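Local structure of RNA 2',3'-cyclic phosphodiesterase (Deinococcus radiodurans, 5H7E) at residues 8-13 with 57-62; 46-51 with 110-115; 103-108 with 122-127; 158-161 with 166-169. The protein belongs to the LigT-like phosphoesterases of the 2H clan, a family built from two similar alpha-beta lobes that each carry an HxT motif. All coordinates share one frame; numbering follows the deposited sequence.

Interaction 1 (8-13 with 57-62); sequences LFYALR and EDLKRL. With SO4 (sulfate ion), chain E.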
# COMPACT_ATOMS: atom_id res chain seq x y z
N LEU A 8 -5.91 7.91 -6.87
CA LEU A 8 -5.54 6.56 -7.25
C LEU A 8 -4.32 6.15 -6.47
O LEU A 8 -3.56 6.98 -5.97
CB LEU A 8 -5.20 6.42 -8.73
CG LEU A 8 -6.32 6.88 -9.67
CD1 LEU A 8 -5.84 6.74 -11.13
CD2 LEU A 8 -7.60 6.06 -9.49
N PHE A 9 -4.11 4.83 -6.34
CA PHE A 9 -2.84 4.39 -5.79
C PHE A 9 -2.54 3.00 -6.29
O PHE A 9 -3.45 2.25 -6.63
CB PHE A 9 -2.79 4.45 -4.23
CG PHE A 9 -3.85 3.63 -3.54
CD1 PHE A 9 -5.14 4.13 -3.36
CD2 PHE A 9 -3.51 2.38 -3.02
CE1 PHE A 9 -6.11 3.39 -2.69
CE2 PHE A 9 -4.47 1.63 -2.34
CZ PHE A 9 -5.76 2.11 -2.16
N TYR A 10 -1.25 2.70 -6.44
CA TYR A 10 -0.80 1.36 -6.79
C TYR A 10 -0.42 0.64 -5.51
O TYR A 10 0.23 1.25 -4.65
CB TYR A 10 0.44 1.42 -7.65
CG TYR A 10 0.26 1.88 -9.10
CD1 TYR A 10 -0.02 0.99 -10.10
CD2 TYR A 10 0.47 3.21 -9.41
CE1 TYR A 10 -0.08 1.42 -11.48
CE2 TYR A 10 0.39 3.65 -10.72
CZ TYR A 10 0.16 2.75 -11.73
OH TYR A 10 0.15 3.26 -13.03
N ALA A 11 -0.91 -0.58 -5.36
CA ALA A 11 -0.60 -1.28 -4.10
C ALA A 11 -0.60 -2.77 -4.37
O ALA A 11 -1.20 -3.25 -5.33
CB ALA A 11 -1.63 -0.94 -3.02
N LEU A 12 -0.02 -3.52 -3.43
CA LEU A 12 -0.26 -4.97 -3.34
C LEU A 12 -1.40 -5.25 -2.37
O LEU A 12 -1.43 -4.72 -1.25
CB LEU A 12 0.99 -5.71 -2.83
CG LEU A 12 2.30 -5.37 -3.55
CD1 LEU A 12 3.44 -6.25 -2.91
CD2 LEU A 12 2.17 -5.75 -5.02
N ARG A 13 -2.35 -6.06 -2.82
CA ARG A 13 -3.40 -6.59 -1.96
C ARG A 13 -2.78 -7.52 -0.93
O ARG A 13 -1.71 -8.09 -1.15
CB ARG A 13 -4.38 -7.35 -2.84
CG ARG A 13 -5.41 -8.05 -2.13
CD ARG A 13 -6.14 -9.02 -3.08
NE ARG A 13 -7.08 -9.71 -2.23
CZ ARG A 13 -6.90 -10.92 -1.74
NH1 ARG A 13 -5.84 -11.66 -2.07
NH2 ARG A 13 -7.83 -11.42 -0.94
N GLU A 57 -5.65 5.30 -18.65
CA GLU A 57 -5.10 4.30 -19.56
C GLU A 57 -3.59 4.32 -19.59
O GLU A 57 -2.96 3.26 -19.62
CB GLU A 57 -5.69 4.47 -20.96
CG GLU A 57 -5.40 3.29 -21.87
CD GLU A 57 -5.98 1.98 -21.34
OE1 GLU A 57 -7.04 2.01 -20.67
OE2 GLU A 57 -5.38 0.91 -21.60
N ASP A 58 -2.95 5.51 -19.53
CA ASP A 58 -1.48 5.52 -19.43
C ASP A 58 -1.00 4.81 -18.18
O ASP A 58 0.03 4.13 -18.21
CB ASP A 58 -0.91 6.94 -19.43
CG ASP A 58 -1.05 7.64 -20.79
OD1 ASP A 58 -1.19 6.95 -21.83
OD2 ASP A 58 -0.99 8.90 -20.79
N LEU A 59 -1.69 5.02 -17.06
CA LEU A 59 -1.28 4.37 -15.82
C LEU A 59 -1.45 2.86 -15.90
O LEU A 59 -0.70 2.11 -15.26
CB LEU A 59 -2.11 4.92 -14.64
CG LEU A 59 -1.79 6.39 -14.35
CD1 LEU A 59 -2.76 6.90 -13.28
CD2 LEU A 59 -0.34 6.58 -13.79
N LYS A 60 -2.48 2.40 -16.62
CA LYS A 60 -2.68 0.97 -16.80
C LYS A 60 -1.59 0.37 -17.67
O LYS A 60 -1.10 -0.72 -17.39
CB LYS A 60 -4.07 0.70 -17.41
CG LYS A 60 -5.18 0.84 -16.37
CD LYS A 60 -6.58 0.85 -16.98
CE LYS A 60 -6.93 -0.46 -17.65
NZ LYS A 60 -8.35 -0.47 -18.17
N ARG A 61 -1.22 1.07 -18.73
CA ARG A 61 -0.12 0.60 -19.57
C ARG A 61 1.18 0.54 -18.78
O ARG A 61 1.99 -0.37 -18.99
CB ARG A 61 0.04 1.53 -20.77
CG ARG A 61 -1.07 1.42 -21.76
CD ARG A 61 -0.72 2.26 -23.02
NE ARG A 61 -1.90 2.54 -23.85
CZ ARG A 61 -2.53 3.72 -23.91
NH1 ARG A 61 -2.12 4.77 -23.21
NH2 ARG A 61 -3.59 3.84 -24.70
N LEU A 62 1.42 1.54 -17.92
CA LEU A 62 2.62 1.52 -17.08
C LEU A 62 2.61 0.33 -16.13
O LEU A 62 3.63 -0.37 -16.00
CB LEU A 62 2.72 2.85 -16.32
CG LEU A 62 3.90 2.92 -15.32
CD1 LEU A 62 5.26 2.89 -16.08
CD2 LEU A 62 3.69 4.24 -14.60
S SO4 E . -7.32 -14.52 -0.49
O1 SO4 E . -6.37 -14.26 -1.59
O2 SO4 E . -7.44 -13.41 0.42
O3 SO4 E . -8.64 -14.68 -1.09
O4 SO4 E . -6.98 -15.76 0.21
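Tyr10 and Leu59 meet through a single strong polar link: the phenol OH of Tyr10 donates to the backbone O of Leu59 over 2.6 Å. The carbonyl lies at the edge of the ring, near its plane. The donor arrives well off the direction in which the C=O points, at 111°, and is tilted out of the carbonyl plane. With chi1 at -73°, Tyr10 CG lies opposite the carbonyl carbon, and the ring runs from the strand straight to the helix. Its OH is also pressed against carbon: Leu59 CB is 3.2 Å from Tyr10 OH, Leu59 CD2 lies close by, and Leu62 CD2 is farther off. The hydroxyl is therefore buried in an apolar setting, and Leu59 O supplies its polar partner. Beside it, Leu8 and Leu59 touch branch to branch, CD1 of Leu8 to CD1 of Leu59, at 3.8 Å. Ile112 and Leu108 pack on Tyr10 from helix 101-114, and Leu48 touches both Tyr10 and Leu59. Outside this layer the helix braces itself by a salt bridge from Arg61 NH1 to Asp58 OD1, 2.7 Å long, and Asp58 OD2 also pairs with Arg55. At the far end of the strand, Arg13 NH1 holds O1 of a sulfate ion at 2.7 Å, with Ala16 N as another donor to the ion. The segment axes are 11.3 Å apart and inclined by only 19°: a helix laid almost along a strand, as expected where helices cover one face of the antiparallel sheet in a LigT-like lobe.

Interaction 2 (46-51 with 110-115); sequences SYLPAV and AGIREL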
# COMPACT_ATOMS: atom_id res chain seq x y z
N SER A 46 2.68 3.77 -4.62
CA SER A 46 2.65 5.18 -4.97
C SER A 46 1.22 5.66 -4.84
O SER A 46 0.27 4.94 -5.17
CB SER A 46 3.13 5.40 -6.42
OG SER A 46 3.23 6.81 -6.63
N TYR A 47 1.07 6.89 -4.36
CA TYR A 47 -0.24 7.52 -4.19
C TYR A 47 -0.33 8.72 -5.12
O TYR A 47 0.56 9.56 -5.15
CB TYR A 47 -0.41 7.93 -2.72
CG TYR A 47 -1.60 8.79 -2.48
CD1 TYR A 47 -2.86 8.35 -2.74
CD2 TYR A 47 -1.44 10.09 -1.98
CE1 TYR A 47 -3.96 9.16 -2.55
CE2 TYR A 47 -2.54 10.90 -1.76
CZ TYR A 47 -3.77 10.44 -2.06
OH TYR A 47 -4.87 11.27 -1.83
N LEU A 48 -1.44 8.79 -5.86
CA LEU A 48 -1.67 9.79 -6.91
C LEU A 48 -2.94 10.54 -6.57
O LEU A 48 -4.06 10.09 -6.89
CB LEU A 48 -1.82 9.08 -8.27
CG LEU A 48 -0.60 8.26 -8.78
CD1 LEU A 48 -0.42 6.93 -8.08
CD2 LEU A 48 -0.80 7.96 -10.24
N PRO A 49 -2.82 11.71 -5.96
CA PRO A 49 -4.01 12.35 -5.36
C PRO A 49 -5.01 12.90 -6.34
O PRO A 49 -6.17 13.12 -5.96
CB PRO A 49 -3.41 13.47 -4.50
CG PRO A 49 -2.04 13.71 -5.11
CD PRO A 49 -1.57 12.39 -5.60
N ALA A 50 -4.61 13.22 -7.59
CA ALA A 50 -5.54 13.99 -8.44
C ALA A 50 -5.25 13.65 -9.91
O ALA A 50 -4.65 14.43 -10.65
CB ALA A 50 -5.43 15.51 -8.18
N VAL A 51 -5.70 12.48 -10.36
CA VAL A 51 -5.41 12.01 -11.71
C VAL A 51 -6.58 12.36 -12.61
O VAL A 51 -7.70 11.90 -12.34
CB VAL A 51 -5.14 10.51 -11.73
CG1 VAL A 51 -4.80 10.09 -13.13
CG2 VAL A 51 -4.00 10.15 -10.74
N ALA A 110 9.04 6.64 -10.90
CA ALA A 110 9.68 7.31 -12.01
C ALA A 110 8.79 7.34 -13.24
O ALA A 110 8.79 8.33 -13.99
CB ALA A 110 11.02 6.63 -12.34
N GLY A 111 8.10 6.22 -13.53
CA GLY A 111 7.24 6.18 -14.70
C GLY A 111 6.07 7.14 -14.58
O GLY A 111 5.65 7.73 -15.57
N ILE A 112 5.52 7.25 -13.39
CA ILE A 112 4.40 8.15 -13.19
C ILE A 112 4.84 9.59 -13.45
O ILE A 112 4.13 10.34 -14.09
CB ILE A 112 3.82 8.02 -11.77
CG1 ILE A 112 3.25 6.62 -11.56
CG2 ILE A 112 2.73 9.05 -11.54
CD1 ILE A 112 2.91 6.33 -10.13
N ARG A 113 6.02 9.94 -12.96
CA ARG A 113 6.59 11.27 -13.14
C ARG A 113 6.83 11.54 -14.61
O ARG A 113 6.59 12.64 -15.10
CB ARG A 113 7.91 11.34 -12.40
CG ARG A 113 8.53 12.71 -12.21
CD ARG A 113 9.70 12.66 -11.23
NE ARG A 113 9.60 11.52 -10.32
CZ ARG A 113 10.29 11.33 -9.20
NH1 ARG A 113 11.17 12.24 -8.78
NH2 ARG A 113 10.10 10.23 -8.49
N GLU A 114 7.32 10.53 -15.31
CA GLU A 114 7.63 10.64 -16.73
C GLU A 114 6.35 10.97 -17.50
O GLU A 114 6.39 11.66 -18.51
CB GLU A 114 8.37 9.41 -17.24
CG GLU A 114 9.82 9.38 -16.78
CD GLU A 114 10.47 8.01 -16.81
OE1 GLU A 114 9.88 7.07 -17.37
OE2 GLU A 114 11.59 7.87 -16.27
N LEU A 115 5.23 10.42 -17.06
CA LEU A 115 3.92 10.70 -17.65
C LEU A 115 3.41 12.08 -17.30
O LEU A 115 2.39 12.49 -17.83
CB LEU A 115 2.89 9.65 -17.20
CG LEU A 115 3.13 8.26 -17.79
CD1 LEU A 115 2.30 7.23 -17.10
CD2 LEU A 115 2.85 8.25 -19.34
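Ile112 meets two inward-facing residues of segment 46-51: its CD1 is shared by Ser46 and Leu48, while its CG2 touches Leu48 alone. The apolar part is the pair Leu48 and Ile112, which reach toward each other tip to tip: CD2 of Leu48 lies 3.9 Å from CG2 of Ile112, and CD1 of Leu48 is 4.0 Å from CD1 of Ile112. The mixed part is Ser46, whose OG comes within 3.5 Å of Ile112 CD1, with Ser46 CB at 3.8 Å from the same methyl. This is van der Waals contact alone. The torsions of Ile112 account for the sharing: CG2 stands opposite its own backbone N, on the Leu48 side, while CG1 (chi1 -64°) carries an extended arm, chi2 169°, that delivers CD1 to the serine and the leucine methyls together.

The polar needs of Ser46 are met to one side, where its OG is hydrogen-bonded to Asp121 OD2; the other carboxylate oxygen of Asp121 takes the backbone N of Tyr47, so one aspartate clasps two successive strand residues. On the other segment, Leu115 O is hydrogen-bonded to Arg55 NH1. At Pro49 the chain turns a corner.

All three touching residues are buried. Leu62 of helix 56-67 packs on Ile112, and Thr119 touches both Ser46 and Ile112 from the loop that follows helix 101-114. The result is the ordinary alpha-on-beta core of a LigT-like lobe, with two helices sharing one face of the antiparallel sheet.

Interaction 3 (103-108 with 122-127); sequences ELAENL and LAFKAH. With SO4 (sulfate ion), chain D.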
# COMPACT_ATOMS: atom_id res chain seq x y z
N GLU A 103 12.58 -1.84 -5.96
CA GLU A 103 12.84 -1.55 -7.36
C GLU A 103 11.53 -1.30 -8.11
O GLU A 103 11.44 -0.37 -8.90
CB GLU A 103 13.62 -2.72 -7.97
CG GLU A 103 13.50 -3.01 -9.45
CD GLU A 103 14.19 -4.36 -9.87
OE1 GLU A 103 14.80 -5.05 -9.04
OE2 GLU A 103 14.11 -4.73 -11.04
N LEU A 104 10.52 -2.10 -7.84
CA LEU A 104 9.22 -1.88 -8.50
C LEU A 104 8.63 -0.54 -8.11
O LEU A 104 8.17 0.23 -8.96
CB LEU A 104 8.26 -3.01 -8.15
CG LEU A 104 6.82 -2.85 -8.72
CD1 LEU A 104 6.85 -2.85 -10.25
CD2 LEU A 104 6.04 -4.07 -8.21
N ALA A 105 8.65 -0.22 -6.82
CA ALA A 105 8.10 1.07 -6.41
C ALA A 105 8.85 2.23 -7.02
O ALA A 105 8.24 3.22 -7.45
CB ALA A 105 8.12 1.17 -4.89
N GLU A 106 10.20 2.15 -7.07
CA GLU A 106 10.94 3.28 -7.61
C GLU A 106 10.73 3.41 -9.12
O GLU A 106 10.68 4.55 -9.63
CB GLU A 106 12.43 3.16 -7.28
CG GLU A 106 12.67 3.16 -5.76
CD GLU A 106 12.33 4.49 -5.07
OE1 GLU A 106 12.36 4.52 -3.82
OE2 GLU A 106 12.05 5.51 -5.75
N ASN A 107 10.67 2.28 -9.85
CA ASN A 107 10.39 2.34 -11.30
C ASN A 107 8.99 2.89 -11.55
O ASN A 107 8.78 3.66 -12.50
CB ASN A 107 10.48 0.96 -11.94
CG ASN A 107 11.90 0.53 -12.28
OD1 ASN A 107 12.22 0.35 -13.44
ND2 ASN A 107 12.74 0.37 -11.29
N LEU A 108 8.02 2.49 -10.71
CA LEU A 108 6.66 2.99 -10.85
C LEU A 108 6.62 4.50 -10.64
O LEU A 108 6.05 5.25 -11.45
CB LEU A 108 5.80 2.23 -9.82
CG LEU A 108 4.36 2.53 -9.85
CD1 LEU A 108 3.75 1.96 -11.18
CD2 LEU A 108 3.74 1.86 -8.62
N LEU A 122 6.04 9.88 0.25
CA LEU A 122 7.26 10.02 1.06
C LEU A 122 8.28 8.96 0.60
O LEU A 122 8.00 8.11 -0.25
CB LEU A 122 6.93 9.88 2.55
CG LEU A 122 5.88 10.85 3.11
CD1 LEU A 122 5.59 10.55 4.57
CD2 LEU A 122 6.32 12.29 2.94
N ALA A 123 9.48 9.00 1.18
CA ALA A 123 10.48 7.97 0.88
C ALA A 123 9.85 6.59 1.03
O ALA A 123 9.10 6.36 1.97
CB ALA A 123 11.68 8.11 1.83
N PHE A 124 10.12 5.69 0.08
CA PHE A 124 9.45 4.39 0.08
C PHE A 124 9.97 3.53 1.23
O PHE A 124 11.18 3.32 1.36
CB PHE A 124 9.66 3.65 -1.23
CG PHE A 124 8.95 2.34 -1.27
CD1 PHE A 124 7.57 2.29 -1.27
CD2 PHE A 124 9.66 1.16 -1.30
CE1 PHE A 124 6.90 1.10 -1.30
CE2 PHE A 124 9.01 -0.05 -1.36
CZ PHE A 124 7.62 -0.09 -1.32
N LYS A 125 9.04 3.02 2.03
CA LYS A 125 9.34 2.13 3.15
C LYS A 125 8.15 1.19 3.17
O LYS A 125 7.09 1.56 3.70
CB LYS A 125 9.44 2.88 4.48
CG LYS A 125 10.45 4.00 4.52
CD LYS A 125 11.87 3.52 4.55
CE LYS A 125 12.81 4.74 4.44
NZ LYS A 125 12.39 5.84 5.38
N ALA A 126 8.30 0.00 2.60
CA ALA A 126 7.15 -0.86 2.39
C ALA A 126 6.54 -1.28 3.72
O ALA A 126 7.25 -1.73 4.63
CB ALA A 126 7.57 -2.12 1.64
N HIS A 127 5.23 -1.13 3.83
CA HIS A 127 4.56 -1.46 5.09
C HIS A 127 3.09 -1.69 4.81
O HIS A 127 2.55 -1.29 3.76
CB HIS A 127 4.68 -0.32 6.12
CG HIS A 127 4.00 0.94 5.67
ND1 HIS A 127 4.59 1.81 4.76
CD2 HIS A 127 2.81 1.49 6.00
CE1 HIS A 127 3.78 2.84 4.56
NE2 HIS A 127 2.69 2.68 5.31
S SO4 D . -0.53 3.97 3.69
O1 SO4 D . -1.35 5.11 3.33
O2 SO4 D . 0.27 4.36 4.86
O3 SO4 D . -1.48 2.89 3.93
O4 SO4 D . 0.36 3.61 2.65
O HOH W 1 11.90 6.39 -2.05
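Ala105 sits squarely over Phe124: its CB is 3.6 Å from the ring centroid and only 2° off the ring normal, and all six ring carbons are about equally far from it. This is a centred CH-pi contact, with the small alanine letting the ring come flat onto the helix. The phenyl's opposite face is covered from its own chain by Ala126 N, 3.9 Å above the plane and displaced toward the rim, so the ring is sandwiched between helix and loop. Glu106 approaches from the side, its carboxylate nearly perpendicular to the ring plane. A bend at chi2, -67°, folds its chain back to the loop, where OE1 lies 3.8 Å from Phe124 CB. Here a water bridges the Glu106 carboxylate and the backbone N of Phe124, giving a bond to Glu106 OE1 at 2.6 Å and accepting one from Phe124 N at 2.9 Å.

Where the loop enters strand 127-132, His127 ND1 donates to Lys125 O, 2.7 Å and almost straight at 173°, which fixes the turn of the imidazole. The ring's other nitrogen, NE2, binds sulfate O2 at 3.0 Å; Thr129 OG1 and Thr44 OG1 also hydrogen-bond the ion, an arrangement consistent with the paired HxT motifs of the family.

Helix 101-114 thus shows Phe124 one flank, with Leu101 and Thr102 adding to the ring's surroundings, while Leu104 and Leu108 face helix 56-67 and strand 42-48.

Interaction 4 (158-161 with 166-169); sequences RSIL and PIYE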
# COMPACT_ATOMS: atom_id res chain seq x y z
N ARG A 158 -8.74 2.92 -6.90
CA ARG A 158 -9.26 4.27 -6.73
C ARG A 158 -9.81 4.38 -5.32
O ARG A 158 -10.49 3.48 -4.84
CB ARG A 158 -10.35 4.54 -7.72
CG ARG A 158 -10.96 5.91 -7.58
CD ARG A 158 -11.99 6.12 -8.63
NE ARG A 158 -12.72 7.34 -8.35
CZ ARG A 158 -13.84 7.69 -8.98
NH1 ARG A 158 -14.31 6.93 -9.95
NH2 ARG A 158 -14.45 8.82 -8.65
N SER A 159 -9.55 5.51 -4.68
CA SER A 159 -10.08 5.80 -3.35
C SER A 159 -11.28 6.72 -3.43
O SER A 159 -11.24 7.76 -4.10
CB SER A 159 -8.98 6.39 -2.47
OG SER A 159 -9.51 6.77 -1.21
N ILE A 160 -12.36 6.35 -2.75
CA ILE A 160 -13.57 7.17 -2.70
C ILE A 160 -13.91 7.42 -1.25
O ILE A 160 -13.83 6.50 -0.42
CB ILE A 160 -14.72 6.52 -3.48
CG1 ILE A 160 -14.43 6.64 -4.98
CG2 ILE A 160 -16.07 7.23 -3.12
CD1 ILE A 160 -15.08 5.58 -5.84
N LEU A 161 -14.21 8.67 -0.91
CA LEU A 161 -14.36 9.04 0.50
C LEU A 161 -15.79 8.76 0.96
O LEU A 161 -16.75 9.05 0.26
CB LEU A 161 -14.01 10.51 0.70
CG LEU A 161 -12.53 10.95 0.57
CD1 LEU A 161 -12.28 12.25 1.35
CD2 LEU A 161 -11.48 9.88 0.94
N PRO A 166 -12.49 5.95 3.87
CA PRO A 166 -12.30 5.72 2.44
C PRO A 166 -12.69 4.30 2.07
O PRO A 166 -12.53 3.36 2.85
CB PRO A 166 -10.80 5.97 2.25
CG PRO A 166 -10.20 5.64 3.63
CD PRO A 166 -11.22 6.10 4.61
N ILE A 167 -13.24 4.15 0.87
CA ILE A 167 -13.46 2.85 0.26
C ILE A 167 -12.60 2.74 -1.00
O ILE A 167 -12.46 3.71 -1.75
CB ILE A 167 -14.95 2.61 -0.07
CG1 ILE A 167 -15.38 3.45 -1.27
CG2 ILE A 167 -15.82 2.98 1.12
CD1 ILE A 167 -16.53 2.89 -2.00
N TYR A 168 -12.05 1.55 -1.23
CA TYR A 168 -11.13 1.31 -2.33
C TYR A 168 -11.82 0.45 -3.39
O TYR A 168 -12.47 -0.54 -3.07
CB TYR A 168 -9.85 0.64 -1.81
CG TYR A 168 -9.17 1.44 -0.72
CD1 TYR A 168 -9.11 2.81 -0.77
CD2 TYR A 168 -8.65 0.82 0.39
CE1 TYR A 168 -8.50 3.54 0.24
CE2 TYR A 168 -8.08 1.55 1.41
CZ TYR A 168 -7.98 2.89 1.32
OH TYR A 168 -7.37 3.59 2.33
N GLU A 169 -11.71 0.86 -4.65
CA GLU A 169 -12.27 0.12 -5.78
C GLU A 169 -11.13 -0.27 -6.70
O GLU A 169 -10.31 0.58 -7.07
CB GLU A 169 -13.28 0.95 -6.55
CG GLU A 169 -14.50 1.33 -5.73
CD GLU A 169 -15.54 2.08 -6.54
OE1 GLU A 169 -15.27 2.33 -7.74
OE2 GLU A 169 -16.62 2.42 -5.99
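Arg158 and Glu169 are joined by a pair of backbone bonds, Arg158 N to Glu169 O at 2.8 Å and Glu169 N to Arg158 O at 2.9 Å. Ile160 and Ile167 repeat the pattern: Ile160 N to Ile167 O spans 2.8 Å and Ile167 N to Ile160 O spans 2.7 Å. Between these two hydrogen-bonded pairs stands the non-hydrogen-bonded pair of Ser159 and Tyr168. There the alpha carbons add weaker CA-H...O contacts, from Tyr168 CA to Arg158 O and from Ser159 CA to Ile167 O.

The ladder is the tip-side end of a beta hairpin formed by strands 148-160 and 167-175, and Ser159 also bonds by its backbone to Arg7 on the other side, which ties the hairpin into the antiparallel sheet through strand 6-13.

On the face of Ser159 and Tyr168, the serine meets the phenol ring at its edge, Ser159 OG lying 3.7 Å from Tyr168 CE1. That hydroxyl is hydrogen-bonded to a glycerol molecule, while the ring of Tyr168 meets Phe9 edge-to-face and also approaches His42.

On the other face, Ile160 CD1 lies between two flat groups. It is 3.5 Å from Glu169 OE2 and 3.9 Å above the guanidinium plane of Arg158, toward its rim. The charged atoms themselves do not touch, although an attraction between the two groups is likely. Nearer the turn, Ile167, with CG1 wedged between its backbone N and carbonyl carbon at chi1 73°, sets that CG1 3.8 Å from Ile160 CB, while Leu161 CD2 rests loosely beside Pro166 CB.

How the interactions relate
Interactions 1 and 2 are the buried pair: they join strands 6-13 and 42-48, neighbours in the sheet, to two different helices, and Leu8 O and Leu48 N lie 2.8 Å apart, a probable hydrogen bond between them. Interaction 3 shares helix 101-114 with interaction 2 but turns to a partly exposed loop, where water does the polar work. Interaction 4 is at the surface, about 21 Å from interaction 3 between centres, and rests on backbone bonds, whereas interaction 2 is side-chain packing and interaction 1 adds one tyrosine bond to its packing. Leu8 CD2, 3.6 Å from Arg158 CB, connects strand 6-13 to the hairpin of interaction 4.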